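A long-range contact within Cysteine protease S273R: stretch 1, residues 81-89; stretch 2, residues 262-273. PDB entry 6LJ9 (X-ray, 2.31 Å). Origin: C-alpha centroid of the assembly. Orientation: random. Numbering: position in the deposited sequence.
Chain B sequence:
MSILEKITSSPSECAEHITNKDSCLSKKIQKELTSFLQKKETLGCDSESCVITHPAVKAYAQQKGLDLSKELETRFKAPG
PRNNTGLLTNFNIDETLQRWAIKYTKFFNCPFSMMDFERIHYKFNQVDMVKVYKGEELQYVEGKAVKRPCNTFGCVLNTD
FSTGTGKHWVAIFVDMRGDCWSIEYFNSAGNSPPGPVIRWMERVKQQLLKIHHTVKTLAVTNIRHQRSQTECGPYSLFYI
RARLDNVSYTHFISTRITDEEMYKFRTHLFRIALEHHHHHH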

# COMPACT_ATOMS: atom_id res chain seq x y z
N PRO B 81 -16.35 9.00 20.98
CA PRO B 81 -17.07 8.06 21.85
C PRO B 81 -16.53 6.64 21.73
O PRO B 81 -17.07 5.82 20.97
CB PRO B 81 -18.51 8.16 21.35
CG PRO B 81 -18.40 8.65 19.94
CD PRO B 81 -17.20 9.55 19.92
N ARG B 82 -15.48 6.33 22.48
CA ARG B 82 -14.84 5.02 22.38
C ARG B 82 -15.60 3.96 23.17
O ARG B 82 -15.75 2.83 22.70
CB ARG B 82 -13.39 5.11 22.86
CG ARG B 82 -12.68 3.77 22.95
CD ARG B 82 -11.40 3.89 23.76
NE ARG B 82 -10.83 2.58 24.07
CZ ARG B 82 -9.85 2.01 23.39
NH1 ARG B 82 -9.31 2.63 22.35
NH2 ARG B 82 -9.40 0.81 23.75
N ASN B 83 -16.08 4.30 24.37
CA ASN B 83 -16.72 3.34 25.25
C ASN B 83 -18.16 3.73 25.59
O ASN B 83 -18.69 3.31 26.63
CB ASN B 83 -15.91 3.16 26.53
CG ASN B 83 -14.69 2.29 26.31
OD1 ASN B 83 -14.79 1.17 25.80
ND2 ASN B 83 -13.52 2.79 26.69
N ASN B 84 -18.80 4.52 24.74
CA ASN B 84 -20.22 4.80 24.84
C ASN B 84 -20.80 4.76 23.43
O ASN B 84 -20.07 4.69 22.44
CB ASN B 84 -20.50 6.14 25.53
CG ASN B 84 -19.92 7.32 24.78
OD1 ASN B 84 -20.56 7.87 23.88
ND2 ASN B 84 -18.71 7.72 25.15
N THR B 85 -22.12 4.80 23.35
CA THR B 85 -22.82 4.68 22.07
C THR B 85 -23.18 6.03 21.47
O THR B 85 -24.03 6.10 20.57
CB THR B 85 -24.06 3.80 22.25
OG1 THR B 85 -24.47 3.28 20.98
CG2 THR B 85 -25.20 4.57 22.88
N GLY B 86 -22.54 7.11 21.93
CA GLY B 86 -22.83 8.42 21.40
C GLY B 86 -22.58 8.50 19.91
O GLY B 86 -21.72 7.80 19.36
N LEU B 87 -23.33 9.37 19.25
CA LEU B 87 -23.26 9.48 17.80
C LEU B 87 -21.97 10.16 17.37
O LEU B 87 -21.46 11.07 18.04
CB LEU B 87 -24.46 10.26 17.25
CG LEU B 87 -25.85 9.76 17.62
CD1 LEU B 87 -26.90 10.40 16.73
CD2 LEU B 87 -25.92 8.24 17.54
N LEU B 88 -21.45 9.72 16.23
CA LEU B 88 -20.24 10.29 15.66
C LEU B 88 -20.55 11.64 15.02
O LEU B 88 -21.59 11.83 14.40
CB LEU B 88 -19.65 9.34 14.62
CG LEU B 88 -18.48 8.46 15.06
CD1 LEU B 88 -18.79 7.76 16.38
CD2 LEU B 88 -18.14 7.45 13.99
N THR B 89 -19.62 12.58 15.18
CA THR B 89 -19.71 13.88 14.54
C THR B 89 -18.82 13.92 13.30
O THR B 89 -18.06 12.99 13.02
CB THR B 89 -19.30 14.99 15.52
OG1 THR B 89 -17.92 14.84 15.87
CG2 THR B 89 -20.15 14.92 16.78
N MSE B 262 -19.80 -3.70 15.85
CA MSE B 262 -19.51 -2.31 15.53
C MSE B 262 -19.29 -1.48 16.78
O MSE B 262 -18.54 -0.50 16.77
CB MSE B 262 -20.64 -1.71 14.69
CG MSE B 262 -20.83 -2.39 13.35
SE MSE B 262 -19.31 -2.17 12.15
CE MSE B 262 -18.29 -3.78 12.60
N TYR B 263 -19.96 -1.86 17.88
CA TYR B 263 -19.70 -1.19 19.15
C TYR B 263 -18.29 -1.49 19.65
O TYR B 263 -17.63 -0.62 20.22
CB TYR B 263 -20.74 -1.61 20.19
CG TYR B 263 -20.57 -0.91 21.52
CD1 TYR B 263 -21.01 0.39 21.70
CD2 TYR B 263 -19.97 -1.55 22.60
CE1 TYR B 263 -20.87 1.04 22.91
CE2 TYR B 263 -19.82 -0.91 23.81
CZ TYR B 263 -20.27 0.39 23.96
OH TYR B 263 -20.12 1.03 25.17
N LYS B 264 -17.82 -2.72 19.43
CA LYS B 264 -16.43 -3.05 19.76
C LYS B 264 -15.47 -2.34 18.82
O LYS B 264 -14.31 -2.09 19.19
CB LYS B 264 -16.22 -4.56 19.71
CG LYS B 264 -16.96 -5.33 20.79
CD LYS B 264 -16.72 -6.83 20.65
CE LYS B 264 -17.42 -7.61 21.74
NZ LYS B 264 -17.26 -9.08 21.58
N PHE B 265 -15.91 -2.02 17.60
CA PHE B 265 -15.06 -1.29 16.66
C PHE B 265 -14.80 0.14 17.12
O PHE B 265 -13.83 0.75 16.65
CB PHE B 265 -15.70 -1.29 15.27
CG PHE B 265 -14.84 -0.68 14.21
CD1 PHE B 265 -13.60 -1.21 13.91
CD2 PHE B 265 -15.27 0.43 13.50
CE1 PHE B 265 -12.80 -0.65 12.93
CE2 PHE B 265 -14.48 1.00 12.52
CZ PHE B 265 -13.24 0.46 12.24
N ARG B 266 -15.62 0.67 18.03
CA ARG B 266 -15.34 1.99 18.60
C ARG B 266 -14.01 2.01 19.33
O ARG B 266 -13.31 3.03 19.33
CB ARG B 266 -16.47 2.40 19.54
CG ARG B 266 -17.80 2.68 18.86
CD ARG B 266 -18.89 2.96 19.88
NE ARG B 266 -20.15 3.36 19.26
CZ ARG B 266 -20.54 4.62 19.11
NH1 ARG B 266 -19.76 5.61 19.54
NH2 ARG B 266 -21.70 4.90 18.54
N THR B 267 -13.63 0.89 19.96
CA THR B 267 -12.34 0.80 20.63
C THR B 267 -11.18 0.76 19.65
O THR B 267 -10.04 1.04 20.03
CB THR B 267 -12.30 -0.42 21.55
OG1 THR B 267 -12.29 -1.62 20.75
CG2 THR B 267 -13.51 -0.45 22.47
N HIS B 268 -11.45 0.41 18.39
CA HIS B 268 -10.43 0.48 17.34
C HIS B 268 -10.31 1.86 16.73
O HIS B 268 -9.30 2.14 16.06
CB HIS B 268 -10.74 -0.53 16.23
CG HIS B 268 -10.62 -1.96 16.65
ND1 HIS B 268 -10.02 -2.92 15.86
CD2 HIS B 268 -11.03 -2.60 17.78
CE1 HIS B 268 -10.06 -4.09 16.48
NE2 HIS B 268 -10.66 -3.92 17.65
N LEU B 269 -11.29 2.73 16.93
CA LEU B 269 -11.34 4.03 16.27
C LEU B 269 -10.75 5.15 17.12
O LEU B 269 -9.93 5.93 16.64
CB LEU B 269 -12.78 4.38 15.89
CG LEU B 269 -13.42 3.61 14.73
CD1 LEU B 269 -14.91 3.91 14.64
CD2 LEU B 269 -12.72 3.95 13.43
N PHE B 270 -11.16 5.23 18.38
CA PHE B 270 -10.89 6.40 19.20
C PHE B 270 -9.98 6.06 20.37
O PHE B 270 -9.85 4.90 20.77
CB PHE B 270 -12.19 7.01 19.73
CG PHE B 270 -13.23 7.23 18.68
CD1 PHE B 270 -13.02 8.15 17.66
CD2 PHE B 270 -14.42 6.52 18.69
CE1 PHE B 270 -13.98 8.35 16.68
CE2 PHE B 270 -15.38 6.71 17.72
CZ PHE B 270 -15.16 7.63 16.71
N ARG B 271 -9.34 7.10 20.90
CA ARG B 271 -8.51 6.99 22.08
C ARG B 271 -9.36 7.17 23.34
O ARG B 271 -10.52 7.56 23.28
CB ARG B 271 -7.38 8.02 22.05
CG ARG B 271 -7.85 9.47 22.02
CD ARG B 271 -6.71 10.43 22.34
NE ARG B 271 -7.14 11.82 22.33
CZ ARG B 271 -6.90 12.68 21.35
NH1 ARG B 271 -6.22 12.29 20.28
NH2 ARG B 271 -7.34 13.93 21.43
N ILE B 272 -8.75 6.89 24.49
CA ILE B 272 -9.43 7.00 25.78
C ILE B 272 -9.29 8.45 26.23
O ILE B 272 -8.27 8.85 26.79
CB ILE B 272 -8.85 6.03 26.81
CG1 ILE B 272 -8.82 4.61 26.23
CG2 ILE B 272 -9.68 6.06 28.08
CD1 ILE B 272 -7.99 3.64 27.04
N ALA B 273 -10.32 9.26 25.97
CA ALA B 273 -10.29 10.67 26.33
C ALA B 273 -11.70 11.19 26.61
O ALA B 273 -11.96 12.39 26.50
CB ALA B 273 -9.64 11.48 25.22

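Two arginines, one from each stretch, reach across this contact and bond to backbone carbonyls of the other side. Neither stretch contains an acid: across this contact each guanidinium meets peptide oxygens, so the recognition depends on how the opposing main chain is folded.

R266 is the more elaborate case. Its CA-to-CB bond points toward the loop of residues 81-89, and chi2 and chi3 are both t, so the side chain extends into the bend that this loop makes. R266 NH1 donates to P81 O at 3.1 Å and to G86 O at 2.9 Å, while R266 NH2 donates to the same G86 O at 3.0 Å. One carbonyl thus receives both terminal nitrogens, and both acceptors lie at the guanidinium edge, where the N-H groups point. The contrast with N84 is instructive: N84 O sits 3.1 Å from R266 NH1 but over a face of the guanidinium, and the poor angle rules out a hydrogen bond. Proximity alone does not make the bond; the acceptor must lie near the plane.

The loop also braces itself around this arginine. G86 N donates to N84 OD1 at 2.9 Å, a side-chain-to-backbone bond that ties the turn together beside the carbonyl that R266 uses. An ideal CB on G86 would come within 2.8 Å of N84 OD1, so a side chain there would clash with the oxygen that G86 N bonds to.

R82 answers in the other direction. Extended with chi1, chi2 and chi3 all t, it donates from R82 NH1 to F270 O at 2.8 Å. T267 O is almost as close to R82 NH1, at 2.9 Å, but its angle is poor. The guanidinium is sandwiched, with T267 C over one face and I272 CG1 over the opposite face; the latter lies 3.6 Å from R82 NE. This flanking goes with the 160 Å² of R82 that stretch 2 covers, the largest share of any residue here. The backbones come close as well, with R82 CA 4.9 Å from R266 CA, and R82 O lies 3.3 Å from R266 CB.

Apolar packing gathers on F270, whose CA-to-CB bond also points toward the loop. P81 CD lies over the face of its ring, 4.3 Å from the centroid in a CH-pi contact, and L88 CD1 approaches F270 CZ to 3.6 Å. Farther out, the edge of the Y263 ring meets the loop backbone, with Y263 CE1 3.8 Å from N84 C. The rule here is reciprocal: two extended arginines read backbone shape, and a phenylalanine packs against P81 and L88 beside them.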